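Local coordinates for Slr0280 protein (PDB 5H3K) that is of unknown function but contains a phosphodiester glycosidase (NAGPA-family) domain, and so may act on phosphodiester-linked sugars, at residues Gln87-Asp92 with Pro174-Val179. Sequence-based numbering, arbitrary orientation.
Sequences QFLGLD and PAFWQV
Trp177 illustrates how an indole can use a glycine to meet a helix-to-turn junction. Its CG is tucked in between the backbone N and C (chi1 56°), and chi2 near -86° turns the ring so that one face receives Gly90. From CB the chain passes through CG to Trp177 CD1, which lies 3.8 Å from Leu89 O. Further round, NE1 and CE2 run beneath Gly90, whose CA sits 3.8 Å from the centroid of the six-membered ring in a CH-pi contact. CD2 and the outermost CH2 also face Gly90 CA, and Trp177 CZ2 comes within 3.3 Å of Gly90 O. Gly90 is the first residue to leave helical geometry, with a positive phi and backbone angles at which a CB would press on the carbonyl O of Leu89; a side chain there would also collide with Trp177 NE1. An alanine here, in place of Trp177, removes the ring under Gly90 CA and would probably leave the turn less firmly held against the strand.

The backbone fixes the same spot: Trp177 N donates to Leu89 O at 3.1 Å, fairly straight (159°), though from above the carbonyl plane. Next door, Leu89 CD2 rests over a face of the Phe176 ring, the two side chains pointing the same way. Gln178 crosses Phe88 obliquely, its NE2 at the ring edge, 3.7 Å from Phe88 CD1. Two waters extend the link, one donating to Phe88 O and accepting from Gln178 NE2, the other joining Gln87 O to Val179 N.

The contact thus joins helix 82-89 and the turn at Gly90 to strand 177-182. Trp106 meets the Phe176 ring, while Trp177 lies where this turn and two four-stranded antiparallel sheets come together, touching Ile190 of strand 185-190 in its own sheet and Val250 and Thr252 of strand 247-253, an outer strand of the other.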
loop_
_atom_site.group_PDB
_atom_site.type_symbol
_atom_site.label_atom_id
_atom_site.label_comp_id
_atom_site.label_asym_id
_atom_site.label_seq_id
_atom_site.Cartn_x
_atom_site.Cartn_y
_atom_site.Cartn_z
ATOM N N GLN A 87 -14.459 -3.460 -8.295
ATOM C CA GLN A 87 -13.461 -4.256 -8.998
ATOM C C GLN A 87 -13.898 -5.651 -9.372
ATOM O O GLN A 87 -13.387 -6.214 -10.336
ATOM C CB GLN A 87 -12.160 -4.301 -8.203
ATOM C CG GLN A 87 -11.417 -2.995 -8.316
ATOM C CD GLN A 87 -10.124 -2.999 -7.572
ATOM O OE1 GLN A 87 -9.389 -3.992 -7.563
ATOM N NE2 GLN A 87 -9.827 -1.884 -6.932
ATOM N N PHE A 88 -14.841 -6.208 -8.627
ATOM C CA PHE A 88 -15.235 -7.592 -8.856
ATOM C C PHE A 88 -16.653 -7.765 -9.391
ATOM O O PHE A 88 -16.989 -8.829 -9.914
ATOM C CB PHE A 88 -14.994 -8.415 -7.591
ATOM C CG PHE A 88 -13.529 -8.589 -7.264
ATOM C CD1 PHE A 88 -12.796 -9.634 -7.816
ATOM C CD2 PHE A 88 -12.884 -7.703 -6.414
ATOM C CE1 PHE A 88 -11.450 -9.799 -7.510
ATOM C CE2 PHE A 88 -11.544 -7.856 -6.107
ATOM C CZ PHE A 88 -10.820 -8.908 -6.658
ATOM N N LEU A 89 -17.476 -6.725 -9.289
ATOM C CA LEU A 89 -18.801 -6.748 -9.916
ATOM C C LEU A 89 -18.850 -5.865 -11.159
ATOM O O LEU A 89 -19.649 -6.114 -12.064
ATOM C CB LEU A 89 -19.900 -6.322 -8.947
ATOM C CG LEU A 89 -20.029 -7.053 -7.615
ATOM C CD1 LEU A 89 -21.359 -6.702 -6.981
ATOM C CD2 LEU A 89 -19.882 -8.559 -7.793
ATOM N N GLY A 90 -18.008 -4.832 -11.196
ATOM C CA GLY A 90 -18.004 -3.870 -12.282
ATOM C C GLY A 90 -18.879 -2.642 -12.067
ATOM O O GLY A 90 -19.224 -1.961 -13.028
ATOM N N LEU A 91 -19.232 -2.344 -10.819
ATOM C CA LEU A 91 -19.980 -1.113 -10.536
ATOM C C LEU A 91 -19.135 0.120 -10.822
ATOM O O LEU A 91 -18.014 0.231 -10.329
ATOM C CB LEU A 91 -20.402 -1.040 -9.069
ATOM C CG LEU A 91 -21.258 -2.109 -8.407
ATOM C CD1 LEU A 91 -21.836 -1.561 -7.096
ATOM C CD2 LEU A 91 -22.358 -2.633 -9.319
ATOM N N ASP A 92 -19.660 1.054 -11.607
ATOM C CA ASP A 92 -18.969 2.324 -11.822
ATOM C C ASP A 92 -19.358 3.227 -10.659
ATOM O O ASP A 92 -20.529 3.569 -10.510
ATOM C CB ASP A 92 -19.396 2.946 -13.160
ATOM C CG ASP A 92 -18.577 4.190 -13.544
ATOM O OD1 ASP A 92 -17.557 4.502 -12.882
ATOM O OD2 ASP A 92 -18.950 4.853 -14.544
ATOM N N PRO A 174 -27.742 -8.053 -17.536
ATOM C CA PRO A 174 -26.564 -7.508 -16.850
ATOM C C PRO A 174 -25.662 -8.641 -16.382
ATOM O O PRO A 174 -26.143 -9.753 -16.123
ATOM C CB PRO A 174 -27.168 -6.795 -15.640
ATOM C CG PRO A 174 -28.534 -6.380 -16.103
ATOM C CD PRO A 174 -29.003 -7.548 -16.963
ATOM N N ALA A 175 -24.366 -8.368 -16.277
ATOM C CA ALA A 175 -23.421 -9.402 -15.894
ATOM C C ALA A 175 -22.309 -8.820 -15.037
ATOM O O ALA A 175 -21.819 -7.730 -15.309
ATOM C CB ALA A 175 -22.839 -10.074 -17.140
ATOM N N PHE A 176 -21.924 -9.541 -13.993
ATOM C CA PHE A 176 -20.768 -9.139 -13.202
ATOM C C PHE A 176 -19.504 -9.311 -14.036
ATOM O O PHE A 176 -19.404 -10.240 -14.840
ATOM C CB PHE A 176 -20.680 -9.995 -11.954
ATOM C CG PHE A 176 -21.908 -9.934 -11.096
ATOM C CD1 PHE A 176 -22.492 -8.712 -10.794
ATOM C CD2 PHE A 176 -22.492 -11.094 -10.612
ATOM C CE1 PHE A 176 -23.630 -8.640 -9.996
ATOM C CE2 PHE A 176 -23.635 -11.035 -9.805
ATOM C CZ PHE A 176 -24.201 -9.805 -9.502
ATOM N N TRP A 177 -18.536 -8.424 -13.847
ATOM C CA TRP A 177 -17.289 -8.524 -14.590
ATOM C C TRP A 177 -16.130 -7.918 -13.809
ATOM O O TRP A 177 -16.337 -7.136 -12.871
ATOM C CB TRP A 177 -17.432 -7.851 -15.967
ATOM C CG TRP A 177 -17.870 -6.421 -15.865
ATOM C CD1 TRP A 177 -19.161 -5.955 -15.784
ATOM C CD2 TRP A 177 -17.019 -5.270 -15.806
ATOM N NE1 TRP A 177 -19.157 -4.579 -15.690
ATOM C CE2 TRP A 177 -17.867 -4.139 -15.703
ATOM C CE3 TRP A 177 -15.633 -5.090 -15.836
ATOM C CZ2 TRP A 177 -17.353 -2.840 -15.627
ATOM C CZ3 TRP A 177 -15.133 -3.794 -15.757
ATOM C CH2 TRP A 177 -15.994 -2.688 -15.649
ATOM N N GLN A 178 -14.912 -8.294 -14.195
ATOM C CA GLN A 178 -13.707 -7.710 -13.631
ATOM C C GLN A 178 -12.658 -7.602 -14.731
ATOM O O GLN A 178 -12.792 -8.230 -15.793
ATOM C CB GLN A 178 -13.190 -8.575 -12.479
ATOM C CG GLN A 178 -12.882 -10.008 -12.877
ATOM C CD GLN A 178 -12.511 -10.894 -11.686
ATOM O OE1 GLN A 178 -11.333 -11.135 -11.417
ATOM N NE2 GLN A 178 -13.521 -11.385 -10.975
ATOM N N VAL A 179 -11.630 -6.789 -14.494
ATOM C CA VAL A 179 -10.574 -6.599 -15.482
ATOM C C VAL A 179 -9.218 -6.551 -14.790
ATOM O O VAL A 179 -9.080 -5.929 -13.743
ATOM C CB VAL A 179 -10.831 -5.333 -16.370
ATOM C CG1 VAL A 179 -11.120 -4.103 -15.516
ATOM C CG2 VAL A 179 -9.661 -5.078 -17.336
HETATM O O HOH W 1 -11.585 -5.266 -12.052
HETATM O O HOH W 2 -16.217 -10.872 -11.800
#